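Side-chain contacts in protein yahD a copper inducible hydrolase (Lactococcus lactis subsp. lactis, PDB 3OG9), which is a copper-inducible member of the alpha/beta hydrolases, probably has hydrolase activity and binds D-malate in its pocket: residues 32-35 with 36-39; 197-200 with 201-204; 116-119 with 120-124; 80-83 with 84-87. All blocks are in the same frame, centred on the assembly; numbering follows the deposited sequence. Where two conformers were deposited one is given.

Each of the four contacts is a helical turn flanking the central sheet of an alpha/beta hydrolase. Interactions 1 and 2 belong to helices 33-39 and 195-208, which pack against each other; interactions 3 and 4 belong to helices 111-121 and 76-97, likewise neighbours, on the opposite side of the chain's centre. Interaction 3 is the most buried and is also a helix end, closed by a Schellman motif with glycine. The other three are partly buried turns with an apolar inner side and a mostly polar outer one, although interaction 2 buries a glutamate. Interaction 1 adds an isoleucine pair, interaction 2 a leucine-lysine pair, and interaction 4 an acidic flank answered by a lysine from interaction 3.

Interaction 1 of 4, residues 32-35 with 36-39; sequences LVEI and AEMI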
ATOM      1  N   LEU A  32     -10.413  -3.066   4.613  1.00  6.92           N
ATOM      2  CA  LEU A  32     -10.091  -1.625   4.700  1.00  6.21           C
ATOM      3  C   LEU A  32     -11.217  -0.726   4.248  1.00  6.39           C
ATOM      4  O   LEU A  32     -11.077   0.497   4.258  1.00  6.20           O
ATOM      5  CB  LEU A  32      -8.800  -1.311   3.915  1.00  5.93           C
ATOM      6  CG  LEU A  32      -7.526  -1.883   4.579  1.00  5.95           C
ATOM      7  CD1 LEU A  32      -6.279  -1.642   3.735  1.00  8.00           C
ATOM      8  CD2 LEU A  32      -7.336  -1.329   5.992  1.00  6.49           C
ATOM      9  N   VAL A  33     -12.339  -1.324   3.852  1.00  6.53           N
ATOM     10  CA  VAL A  33     -13.422  -0.570   3.241  1.00  6.68           C
ATOM     11  C   VAL A  33     -13.960   0.580   4.087  1.00  7.53           C
ATOM     12  O   VAL A  33     -14.009   1.715   3.594  1.00  7.40           O
ATOM     13  CB  VAL A  33     -14.559  -1.490   2.708  1.00  6.37           C
ATOM     14  CG1 VAL A  33     -15.788  -0.654   2.284  1.00  8.12           C
ATOM     15  CG2 VAL A  33     -14.028  -2.329   1.575  1.00  5.02           C
ATOM     16  N   GLU A  34     -14.324   0.313   5.355  1.00  7.80           N
ATOM     17  CA  GLU A  34     -14.804   1.374   6.247  1.00  7.48           C
ATOM     18  C   GLU A  34     -13.730   2.372   6.586  1.00  7.84           C
ATOM     19  O   GLU A  34     -14.018   3.563   6.715  1.00  9.41           O
ATOM     20  CB  GLU A  34     -15.417   0.790   7.529  1.00  7.94           C
ATOM     21  CG  GLU A  34     -16.782   0.158   7.264  1.00  9.54           C
ATOM     22  CD  GLU A  34     -17.457  -0.332   8.536  1.00 13.88           C
ATOM     23  OE1 GLU A  34     -16.779  -0.955   9.375  1.00 11.70           O
ATOM     24  OE2 GLU A  34     -18.671  -0.086   8.682  1.00 19.57           O
ATOM     25  N   ILE A  35     -12.483   1.910   6.692  1.00  7.32           N
ATOM     26  CA  ILE A  35     -11.362   2.805   6.935  1.00  8.06           C
ATOM     27  C   ILE A  35     -11.218   3.798   5.755  1.00  7.71           C
ATOM     28  O   ILE A  35     -11.073   5.021   5.961  1.00  8.67           O
ATOM     29  CB  ILE A  35     -10.028   1.994   7.165  1.00  7.69           C
ATOM     30  CG1 ILE A  35     -10.102   1.143   8.435  1.00 11.28           C
ATOM     31  CG2 ILE A  35      -8.780   2.889   7.267  1.00  7.15           C
ATOM     32  CD1 ILE A  35     -10.270   1.911   9.624  1.00 13.25           C
ATOM     33  N   ALA A  36     -11.208   3.270   4.535  1.00  6.95           N
ATOM     34  CA  ALA A  36     -11.094   4.139   3.333  1.00  7.66           C
ATOM     35  C   ALA A  36     -12.239   5.146   3.266  1.00  8.05           C
ATOM     36  O   ALA A  36     -12.031   6.291   2.900  1.00  8.67           O
ATOM     37  CB  ALA A  36     -11.077   3.302   2.037  1.00  7.15           C
ATOM     38  N   GLU A  37     -13.445   4.696   3.611  1.00  8.10           N
ATOM     39  CA  GLU A  37     -14.604   5.568   3.679  1.00  9.75           C
ATOM     40  C   GLU A  37     -14.431   6.738   4.674  1.00  9.29           C
ATOM     41  O   GLU A  37     -14.958   7.816   4.426  1.00  8.95           O
ATOM     42  CB  GLU A  37     -15.878   4.764   3.955  1.00 10.22           C
ATOM     43  CG  GLU A  37     -16.371   4.018   2.712  1.00 11.79           C
ATOM     44  CD  GLU A  37     -17.370   2.889   2.998  1.00 14.39           C
ATOM     45  OE1 GLU A  37     -17.975   2.396   2.010  1.00 19.61           O
ATOM     46  OE2 GLU A  37     -17.567   2.473   4.175  1.00 19.48           O
ATOM     47  N   MET A  38     -13.682   6.528   5.754  0.50  9.06           N
ATOM     48  CA  MET A  38     -13.352   7.620   6.695  0.50 10.08           C
ATOM     49  C   MET A  38     -12.248   8.548   6.171  0.50  9.01           C
ATOM     50  O   MET A  38     -12.304   9.769   6.364  0.50  8.43           O
ATOM     51  CB  MET A  38     -12.962   7.072   8.083  0.50  9.96           C
ATOM     52  CG  MET A  38     -14.120   6.471   8.864  0.50 11.82           C
ATOM     53  SD  MET A  38     -13.828   6.239  10.645  0.50 14.35           S
ATOM     54  CE  MET A  38     -13.769   7.952  11.176  0.50 15.14           C
ATOM     55  N   ILE A  39     -11.255   7.971   5.500  1.00  8.33           N
ATOM     56  CA  ILE A  39     -10.135   8.731   4.978  1.00  7.69           C
ATOM     57  C   ILE A  39     -10.519   9.622   3.787  1.00  8.16           C
ATOM     58  O   ILE A  39     -10.104  10.788   3.706  1.00  7.93           O
ATOM     59  CB  ILE A  39      -8.998   7.785   4.582  1.00  7.64           C
ATOM     60  CG1 ILE A  39      -8.435   7.080   5.826  1.00  6.71           C
ATOM     61  CG2 ILE A  39      -7.861   8.532   3.811  1.00  7.20           C
ATOM     62  CD1 ILE A  39      -7.454   5.954   5.483  1.00  5.66           C
TER
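Ile35 and Ile39 adopt the same first torsion (chi1 -65°), which sets CG2 anti to the backbone N and CG1 beside it. In Ile39 the chain then runs straight on (chi2 171°) and lays CD1 against CG2 of Ile35 at 3.8 Å, the two side chains running at a slant to each other one turn apart. On the way, CG1 of Ile39 passes 3.3 Å from the Ile35 carbonyl O, the same oxygen that accepts the Ile39 N-H at 3.0 Å. Branched aliphatic groups suit this flank because both isoleucines also lie on Val198 of helix 195-208. Ala36 faces the sheet: its small CB, 3.6 Å from Leu32 O, lets the helix settle closely on Leu19, Leu21 and Ile45. At the edge toward the sheet, Val33 and Glu37 run side by side, the methyl CG1 of Val33 lying 3.8 Å from OE1 of Glu37. The valine methyl thus lies against the carboxylate itself, whose OE1 is paired with Lys10 in a salt bridge. The Glu34 and Glu37 carboxylates are turned 62° apart and keep OE2 from OE2 by 5.3 Å. This short amphipathic helix is the helical connection of the beta-alpha-beta unit formed with strands 19-22 and 45-48, part of the alpha/beta hydrolase fold.

Interaction 2 of 4, residues 197-200 with 201-204; sequences EVLA and AKKW. Unlike the reference sequence in segment 201-204: Lys202 (reference Asn).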
ATOM      1  N   GLU A 197      -3.910   7.184  13.625  1.00  7.28           N
ATOM      2  CA  GLU A 197      -3.169   7.314  12.349  1.00  7.77           C
ATOM      3  C   GLU A 197      -4.106   7.446  11.160  1.00  6.57           C
ATOM      4  O   GLU A 197      -3.781   8.122  10.191  1.00  5.26           O
ATOM      5  CB  GLU A 197      -2.137   6.201  12.134  1.00  6.78           C
ATOM      6  CG  GLU A 197      -2.697   4.822  11.838  1.00  9.56           C
ATOM      7  CD  GLU A 197      -1.576   3.768  11.906  1.00  9.22           C
ATOM      8  OE1 GLU A 197      -1.391   3.148  12.961  1.00  9.85           O
ATOM      9  OE2 GLU A 197      -0.838   3.616  10.913  1.00 12.81           O
ATOM     10  N   VAL A 198      -5.267   6.802  11.236  1.00  6.27           N
ATOM     11  CA  VAL A 198      -6.294   6.963  10.204  1.00  6.52           C
ATOM     12  C   VAL A 198      -6.861   8.407  10.111  1.00  7.42           C
ATOM     13  O   VAL A 198      -7.031   8.963   8.996  1.00  7.60           O
ATOM     14  CB  VAL A 198      -7.392   5.901  10.359  1.00  6.42           C
ATOM     15  CG1 VAL A 198      -8.574   6.182   9.429  1.00  6.24           C
ATOM     16  CG2 VAL A 198      -6.788   4.547  10.110  1.00  4.31           C
ATOM     17  N   LEU A 199      -7.135   9.021  11.257  1.00  6.74           N
ATOM     18  CA  LEU A 199      -7.513  10.446  11.248  1.00  8.09           C
ATOM     19  C   LEU A 199      -6.399  11.361  10.709  1.00  7.03           C
ATOM     20  O   LEU A 199      -6.686  12.359  10.029  1.00  7.86           O
ATOM     21  CB  LEU A 199      -8.001  10.908  12.628  1.00  8.55           C
ATOM     22  CG  LEU A 199      -9.299  10.215  13.082  1.00 12.23           C
ATOM     23  CD1 LEU A 199      -9.775  10.796  14.424  1.00 18.15           C
ATOM     24  CD2 LEU A 199     -10.397  10.372  12.032  1.00 17.58           C
ATOM     25  N   ALA A 200      -5.148  11.034  11.022  1.00  6.44           N
ATOM     26  CA  ALA A 200      -4.002  11.788  10.529  1.00  6.68           C
ATOM     27  C   ALA A 200      -3.951  11.725   8.990  1.00  6.09           C
ATOM     28  O   ALA A 200      -3.680  12.727   8.296  1.00  4.96           O
ATOM     29  CB  ALA A 200      -2.717  11.271  11.141  1.00  6.15           C
ATOM     30  N   ALA A 201      -4.241  10.537   8.451  1.00  6.06           N
ATOM     31  CA  ALA A 201      -4.242  10.341   6.983  1.00  5.63           C
ATOM     32  C   ALA A 201      -5.404  11.089   6.321  1.00  6.01           C
ATOM     33  O   ALA A 201      -5.231  11.755   5.277  1.00  5.24           O
ATOM     34  CB  ALA A 201      -4.309   8.851   6.665  1.00  4.98           C
ATOM     35  N   LYS A 202      -6.583  11.020   6.952  1.00  6.26           N
ATOM     36  CA  LYS A 202      -7.757  11.821   6.559  1.00  6.40           C
ATOM     37  C   LYS A 202      -7.421  13.320   6.478  1.00  6.02           C
ATOM     38  O   LYS A 202      -7.716  14.017   5.490  1.00  4.63           O
ATOM     39  CB  LYS A 202      -8.893  11.593   7.582  1.00  7.14           C
ATOM     40  CG  LYS A 202     -10.227  12.310   7.259  1.00  7.64           C
ATOM     41  CD  LYS A 202     -11.282  12.013   8.335  1.00  7.84           C
ATOM     42  CE  LYS A 202     -12.607  12.768   8.055  1.00 12.05           C
ATOM     43  NZ  LYS A 202     -13.295  12.314   6.791  1.00 14.64           N
ATOM     44  N   LYS A 203      -6.786  13.819   7.520  1.00  7.44           N
ATOM     45  CA  LYS A 203      -6.395  15.228   7.548  1.00  9.10           C
ATOM     46  C   LYS A 203      -5.370  15.545   6.464  1.00  8.64           C
ATOM     47  O   LYS A 203      -5.480  16.545   5.733  1.00  8.57           O
ATOM     48  CB  LYS A 203      -5.875  15.588   8.933  1.00  9.15           C
ATOM     49  CG  LYS A 203      -5.397  17.039   9.098  1.00 12.66           C
ATOM     50  CD  LYS A 203      -5.192  17.298  10.604  1.00 18.33           C
ATOM     51  CE  LYS A 203      -4.069  18.263  10.889  1.00 23.87           C
ATOM     52  NZ  LYS A 203      -4.114  19.426   9.967  1.00 24.21           N
ATOM     53  N   TRP A 204      -4.366  14.693   6.348  1.00  8.80           N
ATOM     54  CA  TRP A 204      -3.341  14.851   5.314  1.00  8.38           C
ATOM     55  C   TRP A 204      -3.951  14.870   3.914  1.00  9.28           C
ATOM     56  O   TRP A 204      -3.615  15.744   3.104  1.00  8.88           O
ATOM     57  CB  TRP A 204      -2.333  13.722   5.411  1.00  8.19           C
ATOM     58  CG  TRP A 204      -1.280  13.712   4.334  1.00  6.73           C
ATOM     59  CD1 TRP A 204      -0.131  14.445   4.309  1.00  7.26           C
ATOM     60  CD2 TRP A 204      -1.264  12.894   3.157  1.00  7.66           C
ATOM     61  NE1 TRP A 204       0.612  14.132   3.191  1.00  8.79           N
ATOM     62  CE2 TRP A 204      -0.057  13.183   2.463  1.00  7.13           C
ATOM     63  CE3 TRP A 204      -2.143  11.948   2.618  1.00  6.96           C
ATOM     64  CZ2 TRP A 204       0.284  12.567   1.262  1.00  6.46           C
ATOM     65  CZ3 TRP A 204      -1.781  11.305   1.399  1.00  8.45           C
ATOM     66  CH2 TRP A 204      -0.571  11.606   0.763  1.00  6.02           C
TER
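The indole of Trp204 hangs from a CB that lies 3.3 Å from the Ala200 carbonyl O, and it meets the ring of Phe153 with the planes at about 55°. With CG anti to the backbone N (chi1 176°), the indole is carried off toward the sheet, where it also touches Ile131. The other flat group, the carboxylate of Glu197, is held at both oxygens, OE1 by His134 and OE2 by Ser155, so a buried acid is satisfied and its rotation fixed. Between these two inward residues Ala200 and Ala201 keep the surface low: CB of Ala201 stands 3.6 Å from Val198 O, and both alanines rest on Phe153. The turn belongs to helix 195-208, the C-terminal helix of the alpha/beta hydrolase fold, which lies across strands 129-133, 151-156 and 181-186. Its outward flank is built differently. Leu199 and Lys202 lie alongside each other and point the same way, with CD2 of Leu199 4.1 Å from CD of Lys202, a methyl against a methylene. Lys202, an asparagine in the reference sequence, stays extended until its last bend (chi4 65°), and NZ then donates to Met38 O in helix 33-39. Lys203 starts with CB 3.5 Å from Leu199 O, then turns its chain outward, where NZ forms a salt bridge with Glu207, one turn further on.

Interaction 3 of 4, residues 116-119 with 120-124; sequences ALNM and FLRGK
The Met119 carbonyl O takes the Lys124 N-H at 2.8 Å while Gly123 N reaches back to Phe120 O at 3.1 Å, and with Gly123 at a positive phi of 69° these bonds close helix 111-121 in a Schellman motif. Glycine fits the turn because, lacking a CB, it pays little for a backbone angle that strains other residues. The helix follows Ser110, which binds malate and sits at a probable nucleophile elbow, and it leads on to strand 129-133 of the alpha/beta hydrolase sheet. Before the turn, Asn118 and Arg122 run side by side, with OD1 of Asn118 3.7 Å from CG of Arg122. A bend at chi2 (-78°) directs the arginine chain so that both residues reach Glu139: Asn118 ND2 binds OE2 and Arg122 NH2 forms a salt bridge with OE1. The amide and guanidinium planes are turned 59° apart, and Arg122 also makes a cation-pi contact with Phe141. Leu121 lies back over the previous turn, its CG 3.4 Å from Leu117 O, and both leucines touch helix 165-177, where aliphatic chains suit the buried setting. Phe120 points its ring away, onto Ile130 and Leu147, and leaves only CB near Ala116 O, at 3.3 Å. Lys124 extends to helix 76-97, where NZ is shared by Asp80, Asp84 and Thr83; at the root of that chain, CB stands 3.8 Å from Met119 O.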
ATOM      1  N   ALA A 116       2.150  -1.974  -2.428  1.00  6.47           N
ATOM      2  CA  ALA A 116       1.852  -0.662  -3.083  1.00  7.25           C
ATOM      3  C   ALA A 116       3.128   0.186  -3.235  1.00  6.98           C
ATOM      4  O   ALA A 116       3.418   0.773  -4.305  1.00  6.49           O
ATOM      5  CB  ALA A 116       0.800   0.108  -2.287  1.00  7.16           C
ATOM      6  N   LEU A 117       3.873   0.245  -2.141  1.00  6.43           N
ATOM      7  CA  LEU A 117       5.113   1.005  -2.080  1.00  6.71           C
ATOM      8  C   LEU A 117       6.170   0.436  -3.012  1.00  6.29           C
ATOM      9  O   LEU A 117       6.885   1.170  -3.698  1.00  5.90           O
ATOM     10  CB  LEU A 117       5.627   1.008  -0.658  1.00  5.79           C
ATOM     11  CG  LEU A 117       4.880   1.924   0.288  1.00  6.58           C
ATOM     12  CD1 LEU A 117       5.333   1.579   1.717  1.00  7.05           C
ATOM     13  CD2 LEU A 117       5.132   3.400  -0.059  1.00  7.69           C
ATOM     14  N   ASN A 118       6.239  -0.886  -3.069  1.00  5.41           N
ATOM     15  CA  ASN A 118       7.165  -1.527  -3.996  1.00  6.46           C
ATOM     16  C   ASN A 118       6.803  -1.304  -5.480  1.00  7.06           C
ATOM     17  O   ASN A 118       7.679  -0.974  -6.282  1.00  6.44           O
ATOM     18  CB  ASN A 118       7.292  -3.017  -3.656  1.00  6.62           C
ATOM     19  CG  ASN A 118       8.375  -3.709  -4.478  1.00  9.61           C
ATOM     20  OD1 ASN A 118       8.096  -4.263  -5.537  1.00 10.59           O
ATOM     21  ND2 ASN A 118       9.613  -3.670  -3.987  1.00 11.89           N
ATOM     22  N   MET A 119       5.523  -1.465  -5.834  1.00  8.29           N
ATOM     23  CA  MET A 119       5.037  -1.178  -7.191  1.00  9.52           C
ATOM     24  C   MET A 119       5.336   0.259  -7.637  1.00  9.90           C
ATOM     25  O   MET A 119       5.717   0.491  -8.788  1.00 10.89           O
ATOM     26  CB  MET A 119       3.539  -1.427  -7.275  1.00  8.70           C
ATOM     27  CG  MET A 119       3.227  -2.933  -7.324  1.00 10.05           C
ATOM     28  SD  MET A 119       1.478  -3.324  -7.513  1.00 15.41           S
ATOM     29  CE  MET A 119       0.741  -2.353  -6.219  1.00 14.63           C
ATOM     30  N   PHE A 120       5.165   1.190  -6.710  1.00  8.86           N
ATOM     31  CA  PHE A 120       5.350   2.630  -6.953  1.00  9.46           C
ATOM     32  C   PHE A 120       6.828   2.868  -7.256  1.00  9.75           C
ATOM     33  O   PHE A 120       7.187   3.512  -8.274  1.00  9.31           O
ATOM     34  CB  PHE A 120       4.974   3.359  -5.668  1.00  9.40           C
ATOM     35  CG  PHE A 120       4.757   4.839  -5.823  1.00  8.57           C
ATOM     36  CD1 PHE A 120       3.971   5.339  -6.856  1.00 11.31           C
ATOM     37  CD2 PHE A 120       5.287   5.718  -4.892  1.00 10.46           C
ATOM     38  CE1 PHE A 120       3.722   6.724  -6.984  1.00 12.79           C
ATOM     39  CE2 PHE A 120       5.043   7.098  -4.998  1.00 11.06           C
ATOM     40  CZ  PHE A 120       4.248   7.593  -6.055  1.00 10.88           C
ATOM     41  N   LEU A 121       7.678   2.336  -6.381  1.00  9.47           N
ATOM     42  CA  LEU A 121       9.130   2.520  -6.485  1.00 11.32           C
ATOM     43  C   LEU A 121       9.746   1.787  -7.690  1.00 12.12           C
ATOM     44  O   LEU A 121      10.774   2.220  -8.226  1.00 13.25           O
ATOM     45  CB  LEU A 121       9.809   2.086  -5.180  1.00 10.83           C
ATOM     46  CG  LEU A 121       9.682   3.095  -4.042  1.00 11.13           C
ATOM     47  CD1 LEU A 121      10.026   2.477  -2.711  1.00 10.81           C
ATOM     48  CD2 LEU A 121      10.574   4.301  -4.299  1.00 11.35           C
ATOM     49  N   ARG A 122       9.126   0.681  -8.096  1.00 12.06           N
ATOM     50  CA  ARG A 122       9.555  -0.061  -9.266  1.00 12.23           C
ATOM     51  C   ARG A 122       8.986   0.537 -10.540  1.00 12.36           C
ATOM     52  O   ARG A 122       9.322   0.054 -11.628  1.00 13.22           O
ATOM     53  CB  ARG A 122       9.091  -1.526  -9.165  1.00 12.49           C
ATOM     54  CG  ARG A 122       9.914  -2.411  -8.210  1.00 14.68           C
ATOM     55  CD  ARG A 122      11.209  -2.812  -8.872  1.00 18.58           C
ATOM     56  NE  ARG A 122      12.019  -3.770  -8.129  1.00 19.31           N
ATOM     57  CZ  ARG A 122      13.158  -4.264  -8.596  1.00 24.75           C
ATOM     58  NH1 ARG A 122      13.600  -3.879  -9.786  1.00 28.09           N
ATOM     59  NH2 ARG A 122      13.863  -5.135  -7.894  1.00 27.30           N
ATOM     60  N   GLY A 123       8.079   1.518 -10.416  1.00 11.64           N
ATOM     61  CA  GLY A 123       7.407   2.134 -11.583  1.00 12.02           C
ATOM     62  C   GLY A 123       6.419   1.230 -12.319  1.00 12.95           C
ATOM     63  O   GLY A 123       6.182   1.401 -13.517  1.00 12.78           O
ATOM     64  N   LYS A 124       5.828   0.274 -11.606  1.00 12.21           N
ATOM     65  CA  LYS A 124       4.852  -0.627 -12.216  1.00 12.67           C
ATOM     66  C   LYS A 124       3.445  -0.014 -12.259  1.00 12.87           C
ATOM     67  O   LYS A 124       2.647  -0.353 -13.149  1.00 13.51           O
ATOM     68  CB  LYS A 124       4.827  -1.986 -11.519  1.00 12.18           C
ATOM     69  CG  LYS A 124       6.119  -2.809 -11.568  1.00 11.58           C
ATOM     70  CD  LYS A 124       5.810  -4.242 -11.054  1.00 11.90           C
ATOM     71  CE  LYS A 124       7.034  -5.132 -11.112  1.00 11.64           C
ATOM     72  NZ  LYS A 124       6.755  -6.616 -10.947  1.00 13.27           N
TER

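Interaction 4 of 4, residues 80-83 with 84-87; sequences DEET and DWLT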
ATOM      1  N   ASP A  80       7.852 -10.280  -7.346  1.00  7.48           N
ATOM      2  CA  ASP A  80       7.898  -9.765  -8.724  1.00  8.92           C
ATOM      3  C   ASP A  80       6.718 -10.298  -9.550  1.00  8.57           C
ATOM      4  O   ASP A  80       6.041  -9.520 -10.231  1.00  9.65           O
ATOM      5  CB  ASP A  80       9.254 -10.110  -9.371  1.00  8.75           C
ATOM      6  CG  ASP A  80       9.393  -9.526 -10.776  1.00 13.92           C
ATOM      7  OD1 ASP A  80       9.059  -8.325 -10.984  1.00 16.48           O
ATOM      8  OD2 ASP A  80       9.801 -10.303 -11.662  1.00 15.49           O
ATOM      9  N   GLU A  81       6.429 -11.598  -9.438  1.00  8.48           N
ATOM     10  CA  GLU A  81       5.330 -12.202 -10.203  1.00  9.35           C
ATOM     11  C   GLU A  81       3.965 -11.605  -9.804  1.00  8.66           C
ATOM     12  O   GLU A  81       3.132 -11.280 -10.665  1.00  8.51           O
ATOM     13  CB  GLU A  81       5.313 -13.724 -10.049  1.00  9.95           C
ATOM     14  CG  GLU A  81       6.506 -14.403 -10.718  1.00 15.60           C
ATOM     15  CD  GLU A  81       6.870 -15.752 -10.072  0.50 17.72           C
ATOM     16  OE1 GLU A  81       6.017 -16.351  -9.378  0.50 18.29           O
ATOM     17  OE2 GLU A  81       8.021 -16.212 -10.261  0.50 19.49           O
ATOM     18  N   GLU A  82       3.746 -11.443  -8.498  1.00  8.66           N
ATOM     19  CA  GLU A  82       2.420 -11.013  -8.008  1.00  8.93           C
ATOM     20  C   GLU A  82       2.211  -9.535  -8.268  1.00  9.04           C
ATOM     21  O   GLU A  82       1.078  -9.100  -8.541  1.00  8.58           O
ATOM     22  CB  GLU A  82       2.235 -11.317  -6.525  1.00  9.33           C
ATOM     23  CG  GLU A  82       2.187 -12.819  -6.217  1.00 11.28           C
ATOM     24  CD  GLU A  82       1.043 -13.518  -6.939  1.00 15.47           C
ATOM     25  OE1 GLU A  82      -0.120 -13.044  -6.906  1.00 16.20           O
ATOM     26  OE2 GLU A  82       1.318 -14.548  -7.581  1.00 18.99           O
ATOM     27  N   THR A  83       3.290  -8.762  -8.217  1.00  8.28           N
ATOM     28  CA  THR A  83       3.146  -7.339  -8.566  1.00  8.95           C
ATOM     29  C   THR A  83       2.904  -7.107 -10.076  1.00  9.28           C
ATOM     30  O   THR A  83       2.205  -6.165 -10.445  1.00  7.72           O
ATOM     31  CB  THR A  83       4.249  -6.447  -8.025  1.00  9.46           C
ATOM     32  OG1 THR A  83       5.527  -6.892  -8.483  1.00  8.73           O
ATOM     33  CG2 THR A  83       4.204  -6.417  -6.461  1.00  9.26           C
ATOM     34  N   ASP A  84       3.434  -7.978 -10.931  1.00  9.89           N
ATOM     35  CA  ASP A  84       3.075  -7.939 -12.373  1.00  9.98           C
ATOM     36  C   ASP A  84       1.603  -8.253 -12.524  1.00  9.69           C
ATOM     37  O   ASP A  84       0.868  -7.573 -13.269  1.00  8.70           O
ATOM     38  CB  ASP A  84       3.889  -8.924 -13.194  1.00 10.86           C
ATOM     39  CG  ASP A  84       5.303  -8.435 -13.475  1.00 12.95           C
ATOM     40  OD1 ASP A  84       5.653  -7.288 -13.143  1.00 16.32           O
ATOM     41  OD2 ASP A  84       6.070  -9.236 -14.009  1.00 16.68           O
ATOM     42  N   TRP A  85       1.154  -9.272 -11.796  1.00  9.74           N
ATOM     43  CA  TRP A  85      -0.247  -9.666 -11.832  1.00  9.18           C
ATOM     44  C   TRP A  85      -1.149  -8.541 -11.327  1.00  8.65           C
ATOM     45  O   TRP A  85      -2.136  -8.183 -11.983  1.00  6.82           O
ATOM     46  CB  TRP A  85      -0.505 -10.938 -11.006  1.00 10.88           C
ATOM     47  CG  TRP A  85      -2.005 -11.158 -10.907  1.00 12.27           C
ATOM     48  CD1 TRP A  85      -2.824 -11.664 -11.867  1.00 14.26           C
ATOM     49  CD2 TRP A  85      -2.843 -10.783  -9.815  1.00 13.65           C
ATOM     50  NE1 TRP A  85      -4.134 -11.680 -11.417  1.00 15.80           N
ATOM     51  CE2 TRP A  85      -4.166 -11.133 -10.161  1.00 13.64           C
ATOM     52  CE3 TRP A  85      -2.599 -10.222  -8.555  1.00 12.68           C
ATOM     53  CZ2 TRP A  85      -5.234 -10.930  -9.302  1.00 13.78           C
ATOM     54  CZ3 TRP A  85      -3.663 -10.023  -7.703  1.00 14.29           C
ATOM     55  CH2 TRP A  85      -4.971 -10.369  -8.089  1.00 12.64           C
ATOM     56  N   LEU A  86      -0.780  -7.957 -10.179  1.00  8.04           N
ATOM     57  CA  LEU A  86      -1.603  -6.923  -9.581  1.00  9.30           C
ATOM     58  C   LEU A  86      -1.669  -5.651 -10.444  1.00  8.40           C
ATOM     59  O   LEU A  86      -2.711  -5.073 -10.578  1.00  8.60           O
ATOM     60  CB  LEU A  86      -1.124  -6.588  -8.154  1.00  8.54           C
ATOM     61  CG  LEU A  86      -1.967  -5.600  -7.324  1.00  9.64           C
ATOM     62  CD1 LEU A  86      -3.410  -6.020  -7.209  1.00  7.54           C
ATOM     63  CD2 LEU A  86      -1.340  -5.448  -5.931  1.00  9.95           C
ATOM     64  N   THR A  87      -0.544  -5.228 -11.011  0.70  9.67           N
ATOM     65  CA  THR A  87      -0.578  -4.052 -11.890  0.70 10.23           C
ATOM     66  C   THR A  87      -1.531  -4.294 -13.078  0.70  9.48           C
ATOM     67  O   THR A  87      -2.329  -3.428 -13.424  0.70  8.85           O
ATOM     68  CB  THR A  87       0.845  -3.551 -12.317  0.70 11.21           C
ATOM     69  OG1 THR A  87       0.718  -2.438 -13.219  0.70 10.30           O
ATOM     70  CG2 THR A  87       1.629  -4.632 -12.986  0.70 12.92           C
TER
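Thr83 and Thr87 stand one turn apart in helix 76-97, one of the long helices flanking the alpha/beta hydrolase sheet, joined by the bond from Thr87 N to Thr83 O (3.0 Å). The packed side of the turn holds Thr83 and Leu86, both of which bear on Val115 and Met119 of helix 111-121. With chi1 at 58°, OG1 of Thr83 reaches the Leu79 carbonyl and also bonds to Lys124 NZ, so the buried hydroxyl is satisfied, while the methyl faces the apolar neighbours. Leu86 brings CB within 3.4 Å of Glu82 O, and its N-H binds that same oxygen at 2.7 Å. The solvent side is acidic: Asp80 is exposed and Asp84 partly so. Their OD1 atoms lie 4.2 Å apart with carboxylate planes 69° apart, a proximity probably eased by Lys124, whose NZ forms salt bridges with both OD1 atoms. Glu82 and Trp85 meet only lightly: the carboxylate, in a salt bridge with Arg51, is tilted 38° to the indole, and Arg51 also makes a cation-pi contact with that ring. At the indole edge, in its plane, Glu82 O lies 3.8 Å from CE3 of Trp85.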